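Local coordinates for putative nisin-resistance protein (Streptococcus agalactiae 515, PDB 4Y68), which is a lipoprotein and probable S41-family peptidase that recognises lantibiotics and probably confers resistance to nisin, at residues Ser71-Glu74 against Ser75-Val79; Lys128-Lys131 against Arg132-Ser135. One frame throughout, in Å; residues are numbered along the deposited sequence.

Interaction 1 of 2, residues Ser71-Glu74 against Ser75-Val79; sequences SYQE and SRNIV
The guanidinium of Arg76 lays one face over the backbone of Gln73 and Tyr72. Gln73 CA sits 3.6 Å above its plane, near the edge of the group rather than over its centre, and Tyr72 O lies over the same face. Tyr72 CB approaches Arg76 NH1 obliquely from that same side, 3.7 Å away. The amide plane of Gln73 stands 87° from the guanidinium plane, and the two side chains cross at about a right angle. Arg76 reaches back over the preceding turn because its chain bends at chi3 (-73°). NH1 is held from outside the turn, by a salt bridge to Asp264 and a hydrogen bond to Tyr35 OH. The Tyr72 ring stacks with Tyr35, and its OH bonds to Pro30 O.

Along the backbone, Ser75 N bonds to Ser71 O at 2.9 Å, and Arg76 N bonds to Tyr72 O at 2.8 Å. Asn77 N and Ile78 N continue the ladder to Gln73 O and Glu74 O. Ile78 CG1 rests 3.5 Å from Glu74 O. Ser71 OG accepts from Glu74 N at 3.1 Å, with an N-H...O angle of 158°. This is a serine N-cap on the first turn of an alpha-helix, here helix 72-87, which packs against helices 32-46 and 55-66.

Interaction 2 of 2, residues Lys128-Lys131 against Arg132-Ser135; sequences KLDK and RSIS
Asp130 and Ser133 meet side chain to side chain at the start of helix 131-147, where Asp130 is the N-cap. The cap closes the loop that leads from strand 118-122 into this helix of the S41 peptidase family region.

Arg132 comes first. Its CB lies 3.7 Å from Asp130 OD1.

Ser133 donates to the carboxylate twice. Its backbone N gives a nearly straight bond (168°) to Asp130 OD1 at 2.9 Å, arriving from above the carboxylate plane. Its OG donates to Asp130 OD2 at 2.6 Å, on the lone pair syn to OD1. The two bonds use different oxygens, so they limit rotation of the carboxylate. Asp130 has CG between its backbone N and carbonyl carbon (chi1 78°), which turns the group back toward the helix. Alongside, the extended chain of Lys128 passes Ser133, with Lys128 CD 3.5 Å from Ser133 OG.

Ile134 is the buried residue here. Its N bonds to Asp130 O at 3.2 Å. The CG2 branch packs 3.4 Å from Lys128 O, and CG1 leans on Lys131 O. Lys128 O itself accepts from Asn164 ND2, and the Ile134 side chain also touches Asn164 and Leu204. Ile134 thus meets the residues before it through one backbone bond and through van der Waals contact of its branches with carbonyl oxygens.

Ser135 ends the walk. Its N and OG both donate to Lys131 O, from opposite faces of the carbonyl plane. The bond from Ser135 N to Lys131 O is 3.0 Å long. Lys131 NZ bonds to Ala203 O and only weakly to a water. That same water donates to Ser135 OG at 2.9 Å.

Both interactions are helix starts with a side-chain N-cap, but they belong to different helices, and their centres lie 30 Å apart. Their nearest atoms are about 17 Å apart, so they do not touch. Interaction 1 is partly buried. Ser75 and Val79 face helices 32-46 and 55-66, while Arg76 reaches Tyr35 and the loop residue Asp264. Interaction 2 is a surface contact with one buried residue, Ile134, and it lies closer to the centre of the chain. The caps differ in chemistry. The 71-79 helix start uses a neutral serine hydroxyl with one bond. The 128-135 start uses a carboxylate that also takes a serine hydroxyl.

Interaction 1 of 2, residues Ser71-Glu74 against Ser75-Val79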
loop_
_atom_site.group_PDB
_atom_site.type_symbol
_atom_site.label_atom_id
_atom_site.label_comp_id
_atom_site.label_asym_id
_atom_site.label_seq_id
_atom_site.Cartn_x
_atom_site.Cartn_y
_atom_site.Cartn_z
ATOM N N SER A 71 16.207 -2.506 26.829
ATOM C CA SER A 71 16.321 -1.536 25.745
ATOM C C SER A 71 15.057 -1.524 24.909
ATOM O O SER A 71 14.207 -2.419 25.042
ATOM C CB SER A 71 17.535 -1.844 24.875
ATOM O OG SER A 71 17.253 -2.913 24.004
ATOM N N TYR A 72 14.930 -0.504 24.063
ATOM C CA TYR A 72 13.815 -0.383 23.127
ATOM C C TYR A 72 13.818 -1.522 22.133
ATOM O O TYR A 72 12.769 -2.098 21.842
ATOM C CB TYR A 72 13.861 0.948 22.362
ATOM C CG TYR A 72 13.615 2.180 23.203
ATOM C CD1 TYR A 72 13.094 2.082 24.479
ATOM C CD2 TYR A 72 13.900 3.453 22.706
ATOM C CE1 TYR A 72 12.862 3.210 25.242
ATOM C CE2 TYR A 72 13.675 4.585 23.464
ATOM C CZ TYR A 72 13.157 4.457 24.732
ATOM O OH TYR A 72 12.929 5.573 25.490
ATOM N N GLN A 73 14.991 -1.825 21.596
ATOM C CA GLN A 73 15.157 -2.952 20.674
ATOM C C GLN A 73 14.629 -4.247 21.299
ATOM O O GLN A 73 13.956 -5.033 20.639
ATOM C CB GLN A 73 16.636 -3.116 20.290
ATOM C CG GLN A 73 16.947 -4.292 19.364
ATOM C CD GLN A 73 16.065 -4.310 18.113
ATOM O OE1 GLN A 73 15.175 -5.158 17.986
ATOM N NE2 GLN A 73 16.315 -3.385 17.174
ATOM N N GLU A 74 14.937 -4.451 22.578
ATOM C CA GLU A 74 14.493 -5.634 23.302
ATOM C C GLU A 74 12.985 -5.594 23.454
ATOM O O GLU A 74 12.298 -6.595 23.244
ATOM C CB GLU A 74 15.182 -5.729 24.683
ATOM C CG GLU A 74 15.044 -7.102 25.331
ATOM C CD GLU A 74 15.424 -7.162 26.831
ATOM O OE1 GLU A 74 16.220 -6.339 27.330
ATOM O OE2 GLU A 74 14.917 -8.076 27.514
ATOM N N SER A 75 12.461 -4.423 23.806
ATOM C CA SER A 75 11.018 -4.261 23.898
ATOM C C SER A 75 10.295 -4.574 22.595
ATOM O O SER A 75 9.225 -5.182 22.631
ATOM C CB SER A 75 10.667 -2.850 24.339
ATOM O OG SER A 75 10.930 -2.676 25.704
ATOM N N ARG A 76 10.870 -4.183 21.453
ATOM C CA ARG A 76 10.242 -4.477 20.166
ATOM C C ARG A 76 10.235 -5.983 19.950
ATOM O O ARG A 76 9.253 -6.532 19.451
ATOM C CB ARG A 76 10.950 -3.766 18.986
ATOM C CG ARG A 76 10.816 -2.216 18.973
ATOM C CD ARG A 76 11.291 -1.557 17.649
ATOM N NE ARG A 76 12.753 -1.561 17.494
ATOM C CZ ARG A 76 13.578 -0.675 18.058
ATOM N NH1 ARG A 76 13.094 0.306 18.815
ATOM N NH2 ARG A 76 14.891 -0.759 17.855
ATOM N N ASN A 77 11.323 -6.658 20.330
ATOM C CA ASN A 77 11.361 -8.124 20.228
ATOM C C ASN A 77 10.290 -8.761 21.105
ATOM O O ASN A 77 9.627 -9.697 20.697
ATOM C CB ASN A 77 12.730 -8.692 20.630
ATOM C CG ASN A 77 13.874 -8.145 19.788
ATOM O OD1 ASN A 77 13.664 -7.552 18.722
ATOM N ND2 ASN A 77 15.102 -8.347 20.268
ATOM N N ILE A 78 10.135 -8.243 22.317
ATOM C CA ILE A 78 9.141 -8.767 23.250
ATOM C C ILE A 78 7.685 -8.581 22.777
ATOM O O ILE A 78 6.860 -9.460 22.997
ATOM C CB ILE A 78 9.323 -8.129 24.648
ATOM C CG1 ILE A 78 10.539 -8.746 25.345
ATOM C CG2 ILE A 78 8.087 -8.340 25.506
ATOM C CD1 ILE A 78 11.077 -7.921 26.496
ATOM N N VAL A 79 7.349 -7.468 22.122
ATOM C CA VAL A 79 5.936 -7.270 21.723
ATOM C C VAL A 79 5.596 -7.796 20.322
ATOM O O VAL A 79 4.472 -7.645 19.847
ATOM C CB VAL A 79 5.545 -5.778 21.788
ATOM C CG1 VAL A 79 5.789 -5.217 23.201
ATOM C CG2 VAL A 79 6.317 -4.977 20.746
#

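Interaction 2 of 2, residues Lys128-Lys131 against Arg132-Ser135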
loop_
_atom_site.group_PDB
_atom_site.type_symbol
_atom_site.label_atom_id
_atom_site.label_comp_id
_atom_site.label_asym_id
_atom_site.label_seq_id
_atom_site.Cartn_x
_atom_site.Cartn_y
_atom_site.Cartn_z
ATOM N N LYS A 128 9.279 6.287 -0.129
ATOM C CA LYS A 128 9.717 7.609 0.263
ATOM C C LYS A 128 8.533 8.466 0.625
ATOM O O LYS A 128 7.426 8.247 0.130
ATOM C CB LYS A 128 10.548 8.246 -0.840
ATOM C CG LYS A 128 12.036 7.893 -0.701
ATOM C CD LYS A 128 12.805 8.192 -1.968
ATOM C CE LYS A 128 14.284 7.813 -1.851
ATOM N NZ LYS A 128 14.969 7.946 -3.174
ATOM N N LEU A 129 8.778 9.407 1.537
ATOM C CA LEU A 129 7.767 10.339 2.043
ATOM C C LEU A 129 8.029 11.751 1.553
ATOM O O LEU A 129 7.104 12.530 1.383
ATOM C CB LEU A 129 7.742 10.360 3.582
ATOM C CG LEU A 129 7.447 9.060 4.320
ATOM C CD1 LEU A 129 7.365 9.320 5.825
ATOM C CD2 LEU A 129 6.143 8.480 3.765
ATOM N N ASP A 130 9.305 12.080 1.362
ATOM C CA ASP A 130 9.690 13.436 1.008
ATOM C C ASP A 130 9.053 13.885 -0.305
ATOM O O ASP A 130 8.980 13.137 -1.281
ATOM C CB ASP A 130 11.213 13.556 0.933
ATOM C CG ASP A 130 11.761 12.987 -0.318
ATOM O OD1 ASP A 130 11.964 13.771 -1.271
ATOM O OD2 ASP A 130 11.961 11.754 -0.363
ATOM N N LYS A 131 8.580 15.123 -0.298
ATOM C CA LYS A 131 7.778 15.700 -1.378
ATOM C C LYS A 131 8.443 15.636 -2.753
ATOM O O LYS A 131 7.775 15.440 -3.776
ATOM C CB LYS A 131 7.468 17.154 -1.019
ATOM C CG LYS A 131 6.374 17.845 -1.803
ATOM C CD LYS A 131 6.205 19.273 -1.250
ATOM C CE LYS A 131 4.821 19.863 -1.520
ATOM N NZ LYS A 131 4.601 20.387 -2.899
ATOM N N ARG A 132 9.756 15.821 -2.780
ATOM C CA ARG A 132 10.469 15.881 -4.052
ATOM C C ARG A 132 10.470 14.520 -4.722
ATOM O O ARG A 132 10.117 14.408 -5.891
ATOM C CB ARG A 132 11.907 16.386 -3.866
ATOM C CG ARG A 132 12.695 16.459 -5.178
ATOM C CD ARG A 132 14.081 17.116 -5.027
ATOM N NE ARG A 132 14.013 18.580 -5.034
ATOM C CZ ARG A 132 14.092 19.345 -3.945
ATOM N NH1 ARG A 132 14.253 18.790 -2.745
ATOM N NH2 ARG A 132 14.015 20.668 -4.052
ATOM N N SER A 133 10.853 13.494 -3.970
ATOM C CA SER A 133 10.895 12.136 -4.491
ATOM C C SER A 133 9.535 11.668 -4.988
ATOM O O SER A 133 9.438 11.041 -6.048
ATOM C CB SER A 133 11.391 11.153 -3.427
ATOM O OG SER A 133 12.635 11.534 -2.892
ATOM N N ILE A 134 8.490 11.928 -4.203
ATOM C CA ILE A 134 7.190 11.366 -4.548
ATOM C C ILE A 134 6.617 12.126 -5.716
ATOM O O ILE A 134 5.868 11.561 -6.489
ATOM C CB ILE A 134 6.170 11.380 -3.373
ATOM C CG1 ILE A 134 5.778 12.806 -3.007
ATOM C CG2 ILE A 134 6.690 10.582 -2.174
ATOM C CD1 ILE A 134 4.672 12.886 -1.943
ATOM N N SER A 135 6.982 13.400 -5.858
ATOM C CA SER A 135 6.547 14.194 -7.009
ATOM C C SER A 135 7.309 13.814 -8.303
ATOM O O SER A 135 6.763 13.860 -9.413
ATOM C CB SER A 135 6.723 15.686 -6.715
ATOM O OG SER A 135 6.027 16.056 -5.526
HETATM O O HOH W 1 5.640 18.889 -5.619
#